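Local coordinates for protein lectin (Pleurotus ostreatus, PDB 6KBJ) that binds calcium ions and, as a lectin, recognises sugars such as N-acetyl-D-galactosamine, which docks beside one of its two calcium sites, at residues V250-L255 against P286-T291; I221-N226 against W330-T335. One frame throughout, in Å; residues are numbered along the deposited sequence.

Contact 1 (V250-L255 against P286-T291); sequences VCATVL and PNLHPT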
ATOM      1  N   VAL A 250      11.892  -1.583  -4.627  1.00 33.57           N
ATOM      2  CA  VAL A 250      11.830  -0.112  -4.710  1.00 28.95           C
ATOM      3  C   VAL A 250      11.371   0.543  -3.419  1.00 26.33           C
ATOM      4  O   VAL A 250      12.152   1.249  -2.809  1.00 26.01           O
ATOM      5  CB  VAL A 250      10.898   0.262  -5.863  1.00 30.49           C
ATOM      6  CG1 VAL A 250      10.832   1.765  -6.048  1.00 30.44           C
ATOM      7  CG2 VAL A 250      11.296  -0.471  -7.144  1.00 29.14           C
ATOM      8  N   CYS A 251      10.115   0.339  -2.951  1.00 27.63           N
ATOM      9  CA  CYS A 251       9.653   1.015  -1.698  1.00 27.55           C
ATOM     10  C   CYS A 251       9.030  -0.048  -0.783  1.00 25.53           C
ATOM     11  O   CYS A 251       8.572  -1.091  -1.203  1.00 21.72           O
ATOM     12  CB  CYS A 251       8.580   2.190  -1.945  1.00 34.26           C
ATOM     13  SG  CYS A 251       9.101   3.549  -3.085  1.00 55.20           S
ATOM     14  N   ALA A 252       8.993   0.267   0.471  1.00 25.76           N
ATOM     15  CA  ALA A 252       8.332  -0.573   1.427  1.00 27.90           C
ATOM     16  C   ALA A 252       7.392   0.285   2.261  1.00 25.74           C
ATOM     17  O   ALA A 252       7.665   1.484   2.485  1.00 23.03           O
ATOM     18  CB  ALA A 252       9.376  -1.211   2.288  1.00 28.15           C
ATOM     19  N   THR A 253       6.289  -0.313   2.720  1.00 25.59           N
ATOM     20  CA  THR A 253       5.410   0.358   3.654  1.00 24.27           C
ATOM     21  C   THR A 253       5.262  -0.561   4.841  1.00 23.59           C
ATOM     22  O   THR A 253       5.080  -1.772   4.675  1.00 22.79           O
ATOM     23  CB  THR A 253       4.014   0.552   3.056  1.00 31.06           C
ATOM     24  OG1 THR A 253       4.085   1.283   1.850  1.00 34.24           O
ATOM     25  CG2 THR A 253       3.048   1.337   4.040  1.00 33.33           C
ATOM     26  N   VAL A 254       5.313   0.004   6.026  1.00 21.91           N
ATOM     27  CA  VAL A 254       5.371  -0.816   7.187  1.00 25.33           C
ATOM     28  C   VAL A 254       4.276  -0.358   8.129  1.00 23.30           C
ATOM     29  O   VAL A 254       4.209   0.812   8.416  1.00 24.68           O
ATOM     30  CB  VAL A 254       6.683  -0.643   7.946  1.00 25.02           C
ATOM     31  CG1 VAL A 254       6.712  -1.553   9.146  1.00 25.76           C
ATOM     32  CG2 VAL A 254       7.867  -0.994   7.056  1.00 28.47           C
ATOM     33  N   LEU A 255       3.477  -1.302   8.602  1.00 19.95           N
ATOM     34  CA  LEU A 255       2.468  -1.036   9.608  1.00 19.98           C
ATOM     35  C   LEU A 255       2.830  -1.807  10.844  1.00 19.66           C
ATOM     36  O   LEU A 255       3.064  -3.010  10.757  1.00 20.04           O
ATOM     37  CB  LEU A 255       1.113  -1.460   9.116  1.00 20.78           C
ATOM     38  CG  LEU A 255      -0.058  -1.308  10.109  1.00 20.50           C
ATOM     39  CD1 LEU A 255      -0.355   0.143  10.292  1.00 22.37           C
ATOM     40  CD2 LEU A 255      -1.269  -2.009   9.552  1.00 22.92           C
ATOM     41  N   PRO A 286      11.189   4.838   1.170  1.00 25.95           N
ATOM     42  CA  PRO A 286      11.294   5.061  -0.248  1.00 30.64           C
ATOM     43  C   PRO A 286      12.688   4.716  -0.889  1.00 33.49           C
ATOM     44  O   PRO A 286      12.843   4.806  -2.128  1.00 35.70           O
ATOM     45  CB  PRO A 286      11.089   6.579  -0.331  1.00 30.69           C
ATOM     46  CG  PRO A 286      11.865   7.051   0.843  1.00 29.98           C
ATOM     47  CD  PRO A 286      11.549   6.025   1.940  1.00 26.20           C
ATOM     48  N   ASN A 287      13.683   4.385  -0.059  1.00 35.38           N
ATOM     49  CA  ASN A 287      15.129   4.306  -0.494  1.00 40.24           C
ATOM     50  C   ASN A 287      15.623   2.905  -0.136  1.00 37.42           C
ATOM     51  O   ASN A 287      16.657   2.740   0.464  1.00 34.48           O
ATOM     52  CB  ASN A 287      16.017   5.340   0.267  1.00 33.81           C
ATOM     53  CG  ASN A 287      15.888   5.196   1.775  1.00 37.64           C
ATOM     54  OD1 ASN A 287      14.895   4.614   2.256  1.00 35.89           O
ATOM     55  ND2 ASN A 287      16.822   5.774   2.540  1.00 34.26           N
ATOM     56  N   LEU A 288      14.828   1.917  -0.459  1.00 36.54           N
ATOM     57  CA  LEU A 288      15.227   0.543  -0.219  1.00 37.44           C
ATOM     58  C   LEU A 288      16.520   0.166  -1.044  1.00 38.36           C
ATOM     59  O   LEU A 288      16.724   0.628  -2.209  1.00 32.28           O
ATOM     60  CB  LEU A 288      14.092  -0.347  -0.672  1.00 33.56           C
ATOM     61  CG  LEU A 288      13.195  -1.135   0.268  1.00 30.64           C
ATOM     62  CD1 LEU A 288      13.067  -0.715   1.665  1.00 30.95           C
ATOM     63  CD2 LEU A 288      11.916  -1.563  -0.380  1.00 30.91           C
ATOM     64  N   HIS A 289      17.307  -0.740  -0.473  1.00 33.63           N
ATOM     65  CA  HIS A 289      18.310  -1.473  -1.245  1.00 30.38           C
ATOM     66  C   HIS A 289      17.621  -2.327  -2.316  1.00 28.94           C
ATOM     67  O   HIS A 289      16.574  -2.856  -2.095  1.00 31.85           O
ATOM     68  CB  HIS A 289      19.215  -2.313  -0.306  1.00 32.40           C
ATOM     69  CG  HIS A 289      20.362  -2.960  -1.012  1.00 35.21           C
ATOM     70  ND1 HIS A 289      20.223  -4.148  -1.728  1.00 32.64           N
ATOM     71  CD2 HIS A 289      21.644  -2.526  -1.218  1.00 33.79           C
ATOM     72  CE1 HIS A 289      21.378  -4.415  -2.337  1.00 35.88           C
ATOM     73  NE2 HIS A 289      22.258  -3.470  -2.014  1.00 31.84           N
ATOM     74  N   PRO A 290      18.213  -2.468  -3.507  1.00 32.01           N
ATOM     75  CA  PRO A 290      17.590  -3.263  -4.562  1.00 29.19           C
ATOM     76  C   PRO A 290      17.358  -4.711  -4.341  1.00 27.55           C
ATOM     77  O   PRO A 290      16.501  -5.314  -4.998  1.00 26.36           O
ATOM     78  CB  PRO A 290      18.569  -3.121  -5.770  1.00 33.86           C
ATOM     79  CG  PRO A 290      19.467  -1.995  -5.423  1.00 35.15           C
ATOM     80  CD  PRO A 290      19.390  -1.683  -3.978  1.00 34.73           C
ATOM     81  N   THR A 291      18.161  -5.365  -3.511  1.00 29.94           N
ATOM     82  CA  THR A 291      17.984  -6.817  -3.371  1.00 28.72           C
ATOM     83  C   THR A 291      17.899  -7.361  -1.979  1.00 24.65           C
ATOM     84  O   THR A 291      17.452  -8.466  -1.826  1.00 27.46           O
ATOM     85  CB  THR A 291      19.128  -7.561  -4.117  1.00 34.43           C
ATOM     86  OG1 THR A 291      20.397  -7.041  -3.637  1.00 35.12           O
ATOM     87  CG2 THR A 291      18.994  -7.326  -5.624  1.00 35.47           C
TER

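Contact 2 (I221-N226 against W330-T335); sequences IWTSDN and WKAIQT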
ATOM      1  N   ILE A 221       3.704 -11.532  17.843  1.00 25.82           N
ATOM      2  CA  ILE A 221       4.847 -12.409  18.111  1.00 26.08           C
ATOM      3  C   ILE A 221       5.549 -11.931  19.321  1.00 21.88           C
ATOM      4  O   ILE A 221       5.490 -10.734  19.705  1.00 21.37           O
ATOM      5  CB  ILE A 221       5.865 -12.585  16.905  1.00 25.27           C
ATOM      6  CG1 ILE A 221       6.600 -11.297  16.559  1.00 25.53           C
ATOM      7  CG2 ILE A 221       5.114 -13.163  15.713  1.00 28.06           C
ATOM      8  CD1 ILE A 221       7.644 -11.457  15.422  1.00 24.72           C
ATOM      9  N   TRP A 222       6.275 -12.875  19.873  1.00 25.09           N
ATOM     10  CA  TRP A 222       7.275 -12.515  20.863  1.00 26.70           C
ATOM     11  C   TRP A 222       8.309 -13.645  20.922  1.00 24.80           C
ATOM     12  O   TRP A 222       8.288 -14.663  20.201  1.00 29.42           O
ATOM     13  CB  TRP A 222       6.578 -12.285  22.264  1.00 26.77           C
ATOM     14  CG  TRP A 222       7.226 -11.361  23.272  1.00 26.10           C
ATOM     15  CD1 TRP A 222       7.794 -11.749  24.435  1.00 23.68           C
ATOM     16  CD2 TRP A 222       7.377  -9.910  23.214  1.00 25.76           C
ATOM     17  NE1 TRP A 222       8.305 -10.630  25.082  1.00 23.01           N
ATOM     18  CE2 TRP A 222       8.068  -9.512  24.356  1.00 23.25           C
ATOM     19  CE3 TRP A 222       7.044  -8.943  22.284  1.00 26.91           C
ATOM     20  CZ2 TRP A 222       8.371  -8.210  24.632  1.00 25.14           C
ATOM     21  CZ3 TRP A 222       7.365  -7.617  22.558  1.00 27.52           C
ATOM     22  CH2 TRP A 222       8.010  -7.274  23.746  1.00 28.30           C
ATOM     23  N   THR A 223       9.199 -13.404  21.828  1.00 27.69           N
ATOM     24  CA  THR A 223      10.162 -14.346  22.378  1.00 33.40           C
ATOM     25  C   THR A 223       9.396 -15.395  23.193  1.00 39.66           C
ATOM     26  O   THR A 223       8.260 -15.146  23.633  1.00 36.78           O
ATOM     27  CB  THR A 223      11.101 -13.384  23.091  1.00 38.63           C
ATOM     28  OG1 THR A 223      12.405 -13.289  22.422  1.00 40.33           O
ATOM     29  CG2 THR A 223      11.082 -13.524  24.344  1.00 39.31           C
ATOM     30  N   SER A 224       9.975 -16.576  23.253  1.00 41.95           N
ATOM     31  CA  SER A 224       9.495 -17.828  23.894  1.00 41.95           C
ATOM     32  C   SER A 224       9.133 -17.874  25.385  1.00 43.43           C
ATOM     33  O   SER A 224       8.513 -18.801  25.896  1.00 42.58           O
ATOM     34  CB  SER A 224      10.697 -18.770  23.856  1.00 42.59           C
ATOM     35  OG  SER A 224      10.326 -19.636  22.909  1.00 44.51           O
ATOM     36  N   ASP A 225       9.825 -17.026  26.070  1.00 40.88           N
ATOM     37  CA  ASP A 225       9.422 -16.255  27.193  1.00 47.79           C
ATOM     38  C   ASP A 225       7.941 -15.981  27.611  1.00 50.60           C
ATOM     39  O   ASP A 225       7.645 -15.802  28.779  1.00 52.17           O
ATOM     40  CB  ASP A 225       9.940 -14.862  26.692  1.00 44.76           C
ATOM     41  CG  ASP A 225      10.708 -14.252  27.631  1.00 50.86           C
ATOM     42  OD1 ASP A 225      11.018 -15.078  28.494  1.00 59.15           O
ATOM     43  OD2 ASP A 225      10.918 -13.038  27.611  1.00 51.64           O
ATOM     44  N   ASN A 226       7.115 -15.688  26.604  1.00 49.45           N
ATOM     45  CA  ASN A 226       5.721 -15.244  26.733  1.00 46.82           C
ATOM     46  C   ASN A 226       4.926 -16.542  26.842  1.00 49.19           C
ATOM     47  O   ASN A 226       4.861 -17.282  25.832  1.00 40.12           O
ATOM     48  CB  ASN A 226       5.360 -14.456  25.469  1.00 44.11           C
ATOM     49  CG  ASN A 226       4.071 -13.695  25.573  1.00 39.42           C
ATOM     50  OD1 ASN A 226       3.080 -14.232  26.038  1.00 40.09           O
ATOM     51  ND2 ASN A 226       4.058 -12.453  25.069  1.00 32.18           N
ATOM     52  N   TRP A 330      10.277 -15.075  11.594  1.00 29.32           N
ATOM     53  CA  TRP A 330      11.112 -14.030  12.137  1.00 26.17           C
ATOM     54  C   TRP A 330      12.037 -14.659  13.192  1.00 30.69           C
ATOM     55  O   TRP A 330      11.692 -15.659  13.783  1.00 34.82           O
ATOM     56  CB  TRP A 330      10.278 -12.905  12.763  1.00 26.98           C
ATOM     57  CG  TRP A 330       9.556 -12.036  11.781  1.00 24.16           C
ATOM     58  CD1 TRP A 330       8.708 -12.444  10.833  1.00 21.81           C
ATOM     59  CD2 TRP A 330       9.638 -10.644  11.702  1.00 24.37           C
ATOM     60  NE1 TRP A 330       8.245 -11.346  10.115  1.00 25.36           N
ATOM     61  CE2 TRP A 330       8.825 -10.233  10.621  1.00 22.76           C
ATOM     62  CE3 TRP A 330      10.404  -9.692  12.363  1.00 26.00           C
ATOM     63  CZ2 TRP A 330       8.664  -8.944  10.272  1.00 23.94           C
ATOM     64  CZ3 TRP A 330      10.237  -8.360  12.019  1.00 26.52           C
ATOM     65  CH2 TRP A 330       9.369  -7.995  10.981  1.00 24.70           C
ATOM     66  N   LYS A 331      13.131 -14.004  13.489  1.00 29.47           N
ATOM     67  CA  LYS A 331      14.068 -14.476  14.445  1.00 33.72           C
ATOM     68  C   LYS A 331      13.935 -13.553  15.599  1.00 30.80           C
ATOM     69  O   LYS A 331      13.633 -12.390  15.421  1.00 30.23           O
ATOM     70  CB  LYS A 331      15.531 -14.399  13.897  1.00 44.54           C
ATOM     71  CG  LYS A 331      15.908 -15.407  12.794  1.00 45.97           C
ATOM     72  CD  LYS A 331      15.846 -16.809  13.375  1.00 61.82           C
ATOM     73  CE  LYS A 331      16.544 -17.827  12.495  1.00 78.37           C
ATOM     74  NZ  LYS A 331      15.658 -18.089  11.333  1.00 83.05           N
ATOM     75  N   ALA A 332      14.214 -14.055  16.795  1.00 28.07           N
ATOM     76  CA  ALA A 332      14.026 -13.240  17.994  1.00 33.18           C
ATOM     77  C   ALA A 332      15.118 -13.549  19.014  1.00 30.38           C
ATOM     78  O   ALA A 332      15.657 -14.648  18.993  1.00 35.32           O
ATOM     79  CB  ALA A 332      12.637 -13.587  18.593  1.00 31.52           C
ATOM     80  N   ILE A 333      15.382 -12.644  19.931  1.00 29.59           N
ATOM     81  CA  ILE A 333      16.313 -12.955  20.982  1.00 36.02           C
ATOM     82  C   ILE A 333      15.970 -12.263  22.300  1.00 36.33           C
ATOM     83  O   ILE A 333      15.450 -11.083  22.299  1.00 35.06           O
ATOM     84  CB  ILE A 333      17.737 -12.570  20.484  1.00 36.62           C
ATOM     85  CG1 ILE A 333      18.797 -13.278  21.347  1.00 45.12           C
ATOM     86  CG2 ILE A 333      17.884 -11.048  20.450  1.00 32.90           C
ATOM     87  CD1 ILE A 333      20.223 -13.343  20.769  1.00 50.70           C
ATOM     88  N   GLN A 334      16.273 -12.948  23.414  1.00 36.15           N
ATOM     89  CA  GLN A 334      15.876 -12.422  24.758  1.00 41.80           C
ATOM     90  C   GLN A 334      16.756 -11.382  25.312  1.00 42.21           C
ATOM     91  O   GLN A 334      16.269 -10.478  26.014  1.00 49.09           O
ATOM     92  CB  GLN A 334      15.574 -13.526  25.823  1.00 44.60           C
ATOM     93  CG  GLN A 334      14.414 -14.436  25.342  1.00 50.06           C
ATOM     94  CD  GLN A 334      14.185 -15.655  26.182  1.00 56.38           C
ATOM     95  OE1 GLN A 334      14.568 -15.632  27.366  1.00 56.71           O
ATOM     96  NE2 GLN A 334      13.568 -16.744  25.586  1.00 49.15           N
ATOM     97  N   THR A 335      18.060 -11.491  25.044  1.00 52.84           N
ATOM     98  CA  THR A 335      19.027 -10.450  25.455  1.00 49.91           C
ATOM     99  C   THR A 335      19.525  -9.853  24.172  1.00 44.12           C
ATOM    100  O   THR A 335      20.020 -10.546  23.306  1.00 42.43           O
ATOM    101  CB  THR A 335      20.181 -11.022  26.309  1.00 58.72           C
ATOM    102  OG1 THR A 335      19.624 -11.825  27.379  1.00 57.66           O
ATOM    103  CG2 THR A 335      21.099  -9.828  26.878  1.00 54.62           C
TER

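Contact 1 (V250-L255 against P286-T291)
At one end of the antiparallel sheet that holds strands 281-285, 249-259 and 307-316, strand 249-259 is overlaid by the loop that follows its neighbour, strand 281-285, and L288 is the residue that folds down from that loop. Both its methyls meet the small side chain of A252, CD2 lying 3.7 Å and CD1 3.8 Å from A252 CB. The same CD2 presses on the backbone just before it, 3.3 Å from C251 C. The two L288 torsions (chi1 -109°, chi2 22°) lie well off the staggered values, so this tight fit is either strained or imprecisely placed. I314 of strand 307-316 also touches L288, giving the leucine a bed of two adjacent strands. V250 and C251 both pair with T315, as in a classic beta bulge. The carbonyl of V250 is turned to the loop, where V250 O lies 3.3 Å from L288 CB and 3.7 Å from P286 O. On another side of C251, SG stands beside its own backbone N and reaches P286 CA at 3.9 Å, while its covalent partner is C89 of strand 87-96. Farther along the loop, H289 ND1 accepts T291 N at 3.0 Å in a nearly straight bond (170°), tilted from the ring plane, and also F292 N; P290 CD rests over one ring face. Between the two segments, then, the join depends on apolar packing and close fit: L288 lies over A252 and the C251 carbonyl, while the disulfide ties C251 to strand 87-96 and not to this loop.

Contact 2 (I221-N226 against W330-T335)
T223, which packs on A332 and Q334, offers its carbonyl O to N226 N at 3.2 Å, the bond of a beta turn that follows strand 219-222. This turn brings D225 over Q334: carboxylate and amide are stacked with planes only 17° apart, and D225 CG lies 4.0 Å from Q334 CD. Two oxygens come near each other in the stack, D225 OD1 and Q334 OE1 at 3.8 Å; the other carboxylate oxygen, OD2, forms a salt bridge with R236, which would hold the carboxylate's rotation. E351 serves both segments, receiving S224 OG on one carboxylate oxygen and, weakly, Q334 NE2 on the other. T223 OG1 lies 3.7 Å from Q334 CG and 3.8 Å from A332 CB, though the threonine's off-staggered rotation is doubtful. At the other end I221 carries CG1 in the crowded position between backbone N and carbonyl carbon (chi1 66°); the extended chain beyond it brings CD1 obliquely to W330, 4.0 Å from CB. Both segments run beside strand 351-358, meeting largely through residues at and beyond the strand ends. Apolar at one end, the contact probably owes its polar hold chiefly to R236 and E351; the D225 side chain lies about 7 Å from that of N301, a ligand of the second calcium.

From the N terminus the chain first builds, among others, the sheet holding strand 87-96, then reaches 221-226, the first half of contact 2. Residues 250-255 and 286-291 follow, closing contact 1 around 30 intervening residues, and only at 330-335 does contact 2 close, around 103. The short loop is therefore wholly enclosed by the long one. Contact 1 joins strand 249-259 to the loop leading into strand 293-300 of the seven-stranded sheet; contact 2 ties together two strands of the latter. Their centres lie 25 Å apart and their nearest atoms about 7 Å, without touching. Contact 1 faces the earlier half of the chain through C89, whereas contact 2 lies toward the second calcium site.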